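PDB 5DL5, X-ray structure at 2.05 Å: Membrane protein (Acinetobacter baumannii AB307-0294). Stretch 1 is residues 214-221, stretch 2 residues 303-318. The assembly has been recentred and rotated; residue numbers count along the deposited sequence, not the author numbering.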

# COMPACT_ATOMS: atom_id res chain seq x y z
N ASN A 214 12.50 16.46 -8.45
CA ASN A 214 12.38 16.11 -9.84
C ASN A 214 11.30 15.15 -10.19
O ASN A 214 11.35 14.57 -11.30
N ALA A 215 10.35 14.89 -9.29
CA ALA A 215 9.40 13.83 -9.55
C ALA A 215 7.93 14.33 -9.36
O ALA A 215 7.21 14.44 -10.30
N LEU A 216 7.54 14.70 -8.14
CA LEU A 216 6.24 15.09 -7.89
C LEU A 216 6.09 15.70 -6.51
O LEU A 216 6.94 15.46 -5.64
N GLU A 217 4.99 16.40 -6.36
CA GLU A 217 4.49 16.95 -5.11
C GLU A 217 3.15 16.33 -4.89
O GLU A 217 2.35 16.17 -5.84
N ARG A 218 2.90 15.93 -3.66
CA ARG A 218 1.68 15.24 -3.35
C ARG A 218 1.17 15.57 -1.97
O ARG A 218 1.98 15.65 -1.03
N HIS A 219 -0.12 15.86 -1.87
CA HIS A 219 -0.77 16.04 -0.60
C HIS A 219 -1.91 15.08 -0.42
O HIS A 219 -2.56 14.73 -1.41
N TYR A 220 -2.19 14.70 0.82
CA TYR A 220 -3.27 13.74 1.15
C TYR A 220 -3.99 14.36 2.34
O TYR A 220 -3.36 14.92 3.24
N ALA A 221 -5.30 14.22 2.36
CA ALA A 221 -6.12 14.58 3.52
C ALA A 221 -7.15 13.45 3.75
O ALA A 221 -7.64 12.84 2.80
N GLY A 303 -4.31 10.71 -14.77
CA GLY A 303 -4.76 9.88 -13.66
C GLY A 303 -3.84 9.87 -12.44
O GLY A 303 -2.85 10.58 -12.40
N TYR A 304 -4.23 9.11 -11.43
CA TYR A 304 -3.49 8.93 -10.18
C TYR A 304 -2.37 7.88 -10.44
O TYR A 304 -2.48 6.72 -10.04
N ASP A 305 -1.32 8.31 -11.17
CA ASP A 305 -0.28 7.37 -11.76
C ASP A 305 0.80 7.16 -10.62
O ASP A 305 1.92 7.62 -10.75
N TYR A 306 0.35 6.66 -9.46
CA TYR A 306 1.18 6.44 -8.29
C TYR A 306 2.16 5.26 -8.54
O TYR A 306 1.95 4.34 -9.37
N GLY A 307 3.24 5.26 -7.81
CA GLY A 307 4.13 4.09 -7.89
C GLY A 307 5.09 4.11 -9.03
O GLY A 307 5.83 3.19 -9.15
N GLN A 308 5.19 5.18 -9.81
CA GLN A 308 6.00 5.19 -11.00
C GLN A 308 7.28 6.04 -10.80
O GLN A 308 8.01 6.21 -11.75
N ASN A 309 7.47 6.64 -9.63
CA ASN A 309 8.62 7.59 -9.41
C ASN A 309 9.10 7.43 -7.98
O ASN A 309 9.15 8.44 -7.22
N ALA A 310 9.33 6.19 -7.54
CA ALA A 310 9.88 5.90 -6.26
C ALA A 310 9.09 6.52 -5.11
O ALA A 310 9.64 7.03 -4.17
N ASP A 311 7.78 6.46 -5.26
CA ASP A 311 6.84 7.19 -4.44
C ASP A 311 5.94 6.29 -3.60
O ASP A 311 4.93 6.78 -3.14
N GLY A 312 6.31 5.02 -3.44
CA GLY A 312 5.57 4.17 -2.61
C GLY A 312 4.56 3.39 -3.42
O GLY A 312 3.60 3.96 -3.96
N PHE A 313 4.79 2.07 -3.47
CA PHE A 313 3.88 1.18 -4.12
C PHE A 313 2.49 1.06 -3.47
O PHE A 313 1.59 0.56 -4.04
N GLN A 314 2.30 1.44 -2.21
CA GLN A 314 1.07 1.31 -1.54
C GLN A 314 0.47 2.69 -1.26
O GLN A 314 -0.40 2.82 -0.38
N SER A 315 0.92 3.75 -1.96
CA SER A 315 0.47 5.11 -1.67
C SER A 315 -0.95 5.36 -2.28
O SER A 315 -1.12 6.22 -3.12
N ILE A 316 -1.94 4.58 -1.85
CA ILE A 316 -3.26 4.50 -2.52
C ILE A 316 -4.29 4.29 -1.41
O ILE A 316 -4.90 3.25 -1.37
N TYR A 317 -4.44 5.23 -0.48
CA TYR A 317 -5.32 5.06 0.70
C TYR A 317 -6.79 5.52 0.30
O TYR A 317 -7.25 6.55 0.67
N LEU A 318 -7.38 4.80 -0.64
CA LEU A 318 -8.71 5.11 -1.20
C LEU A 318 -9.51 3.77 -1.25
O LEU A 318 -8.89 2.71 -1.27

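How does the start of stretch 2, which has no regular helix or strand, reach a strand that its first side chains do not face? The CA-to-CB bond of Y304 points sideways, but its t rotamer brings the end of the side chain nearer to stretch 1, where the ring edge meets the aliphatic part of R218: Y304 OH lies 3.4 Å from R218 CD. Y304 OH also sits over one face of the R218 guanidinium, yet its 3.5 Å approach to R218 NE has too poor an angle for a hydrogen bond. Instead Y304 OH donates to S315 O at 2.7 Å, tying Y304 to the backbone at S315 beside the arginine. D305 (m) and Y306 (p) also start sideways, and their ends lead away; Y306 leaves only a light touch, with Y306 CB 4.0 Å from R218 NH1.

What packs against A215, just before the strand, and L216, its first residue? G307 and Q308 make no contact here, and the backbone angles of G307 by themselves call for glycine. N309, an m rotamer, points toward stretch 1 and packs through carbon, N309 CB lying 4.1 Å from A215 CB. Its amide also borders L216 (p), with N309 ND2 4.2 Å from L216 CD2; both polar ends of the amide find hydrogen bonds elsewhere in the structure.

Why is D311 the polar centre of the contact? Its CA-to-CB bond points toward stretch 1, and with chi1 at p the carboxylate has OD2 within reach of R218. R218, extended through t at chi1 and chi2 before bending to p at chi3, reaches across from the strand, and R218 NH1 donates to D311 OD2 at 2.8 Å in a hydrogen-bonded salt bridge. The acid lies at the edge of the guanidinium, near its plane, the direction in which the N-H groups point. A second bond, from R218 NH2 to D311 O at 2.9 Å, makes the arginine hold both side chain and backbone of one residue. D311 organises its own loop as well: G307 N donates to D311 OD2 and N309 N to D311 OD1, each at 3.0 Å. L216 CD2 rests 3.9 Å from D311 OD2, an apolar neighbour of this buried charge pair.

How does the chain close around the arginine and then leave it? G312 opens a type I turn that ends at S315, and a CB on G312 would clash with S315 OG. F313 and Q314 lie out of reach, but S315 (m) points back in, bringing S315 CB to 3.5 Å from R218 NH2, while S315 OG donates to D311 O at 2.9 Å. I316 then points away.

What meets Y220 farther along the strand? Y317 (m) points its CB toward stretch 1 while the end of its ring leads away, so the contact falls near the root of the side chain. Y220 is a t rotamer: Y220 CE1 lies 3.9 Å from Y317 CB, an apolar contact, and Y220 OH comes to 3.7 Å from Y317 CB; no hydrogen bond joins the two residues.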

# COMPACT_ATOMS: atom_id res chain seq x y z
CB ASN A 214 13.74 15.58 -10.37
CG ASN A 214 14.80 16.67 -10.31
OD1 ASN A 214 14.50 17.83 -10.57
ND2 ASN A 214 15.97 16.33 -9.87
CB ALA A 215 9.65 12.70 -8.61
CB LEU A 216 5.28 13.90 -7.97
CG LEU A 216 5.55 12.64 -7.10
CD1 LEU A 216 4.73 12.61 -5.82
CD2 LEU A 216 5.06 11.44 -7.86
CB GLU A 217 4.43 18.51 -5.15
CG GLU A 217 5.78 19.10 -5.50
CD GLU A 217 5.78 20.62 -5.74
OE1 GLU A 217 4.74 21.26 -6.17
OE2 GLU A 217 6.90 21.17 -5.54
CB ARG A 218 1.86 13.73 -3.51
CG ARG A 218 0.62 12.92 -3.20
CD ARG A 218 0.62 11.58 -3.96
NE ARG A 218 1.54 10.70 -3.44
CZ ARG A 218 2.19 9.69 -4.12
NH1 ARG A 218 2.11 9.51 -5.44
NH2 ARG A 218 3.06 9.01 -3.45
CB HIS A 219 -1.21 17.51 -0.48
CG HIS A 219 -0.06 18.49 -0.55
ND1 HIS A 219 0.39 19.03 -1.74
CD2 HIS A 219 0.78 18.95 0.41
CE1 HIS A 219 1.42 19.83 -1.50
NE2 HIS A 219 1.68 19.78 -0.21
CB TYR A 220 -2.71 12.38 1.57
CG TYR A 220 -3.71 11.38 2.18
CD1 TYR A 220 -4.49 10.56 1.37
CD2 TYR A 220 -3.84 11.27 3.53
CE1 TYR A 220 -5.36 9.68 1.90
CE2 TYR A 220 -4.78 10.41 4.07
CZ TYR A 220 -5.45 9.58 3.24
OH TYR A 220 -6.33 8.69 3.72
CB ALA A 221 -6.90 15.89 3.20
CB TYR A 304 -4.38 8.69 -8.99
CG TYR A 304 -3.62 8.66 -7.69
CD1 TYR A 304 -2.86 9.75 -7.31
CD2 TYR A 304 -3.55 7.52 -6.87
CE1 TYR A 304 -2.09 9.72 -6.18
CE2 TYR A 304 -2.84 7.53 -5.66
CZ TYR A 304 -2.04 8.59 -5.35
OH TYR A 304 -1.18 8.68 -4.25
CB ASP A 305 0.33 7.96 -13.02
CG ASP A 305 -0.55 7.89 -14.26
OD1 ASP A 305 -1.79 7.78 -14.16
OD2 ASP A 305 -0.03 8.20 -15.34
CB TYR A 306 0.36 6.30 -7.00
CG TYR A 306 -0.23 4.89 -6.79
CD1 TYR A 306 -1.37 4.48 -7.46
CD2 TYR A 306 0.41 3.95 -6.01
CE1 TYR A 306 -1.90 3.20 -7.31
CE2 TYR A 306 -0.09 2.71 -5.89
CZ TYR A 306 -1.22 2.32 -6.56
OH TYR A 306 -1.70 1.04 -6.49
CB GLN A 308 5.28 5.80 -12.16
CG GLN A 308 3.88 5.29 -12.50
CD GLN A 308 3.86 3.82 -12.72
OE1 GLN A 308 3.21 3.05 -12.01
NE2 GLN A 308 4.59 3.40 -13.62
CB ASN A 309 8.06 9.06 -9.60
CG ASN A 309 7.54 9.36 -11.01
OD1 ASN A 309 8.32 9.62 -11.85
ND2 ASN A 309 6.23 9.30 -11.25
CB ALA A 310 11.34 6.27 -6.24
CB ASP A 311 5.99 8.21 -5.31
CG ASP A 311 5.24 7.55 -6.42
OD1 ASP A 311 5.83 6.67 -7.15
OD2 ASP A 311 4.03 7.85 -6.61
CB PHE A 313 4.60 -0.18 -4.25
CG PHE A 313 3.91 -1.17 -5.13
CD1 PHE A 313 4.14 -1.14 -6.46
CD2 PHE A 313 3.04 -2.07 -4.62
CE1 PHE A 313 3.52 -2.04 -7.31
CE2 PHE A 313 2.44 -3.02 -5.44
CZ PHE A 313 2.70 -3.00 -6.78
CB GLN A 314 1.28 0.53 -0.22
CG GLN A 314 0.04 -0.13 0.32
CD GLN A 314 0.42 -1.41 1.07
OE1 GLN A 314 0.83 -2.36 0.49
NE2 GLN A 314 0.37 -1.37 2.37
CB SER A 315 1.47 6.14 -2.20
OG SER A 315 2.69 5.96 -1.54
CB ILE A 316 -3.22 3.47 -3.66
CG1 ILE A 316 -4.53 3.29 -4.42
CG2 ILE A 316 -2.97 2.06 -3.25
CD1 ILE A 316 -4.99 4.36 -5.31
CB TYR A 317 -4.77 5.84 1.88
CG TYR A 317 -3.60 5.12 2.70
CD1 TYR A 317 -2.53 4.54 2.08
CD2 TYR A 317 -3.55 5.20 4.04
CE1 TYR A 317 -1.52 3.92 2.76
CE2 TYR A 317 -2.51 4.64 4.78
CZ TYR A 317 -1.50 3.97 4.11
OH TYR A 317 -0.47 3.41 4.79
CB LEU A 318 -8.52 5.61 -2.62
CG LEU A 318 -7.82 6.96 -2.73
CD1 LEU A 318 -7.50 7.28 -4.17
CD2 LEU A 318 -8.63 8.08 -2.20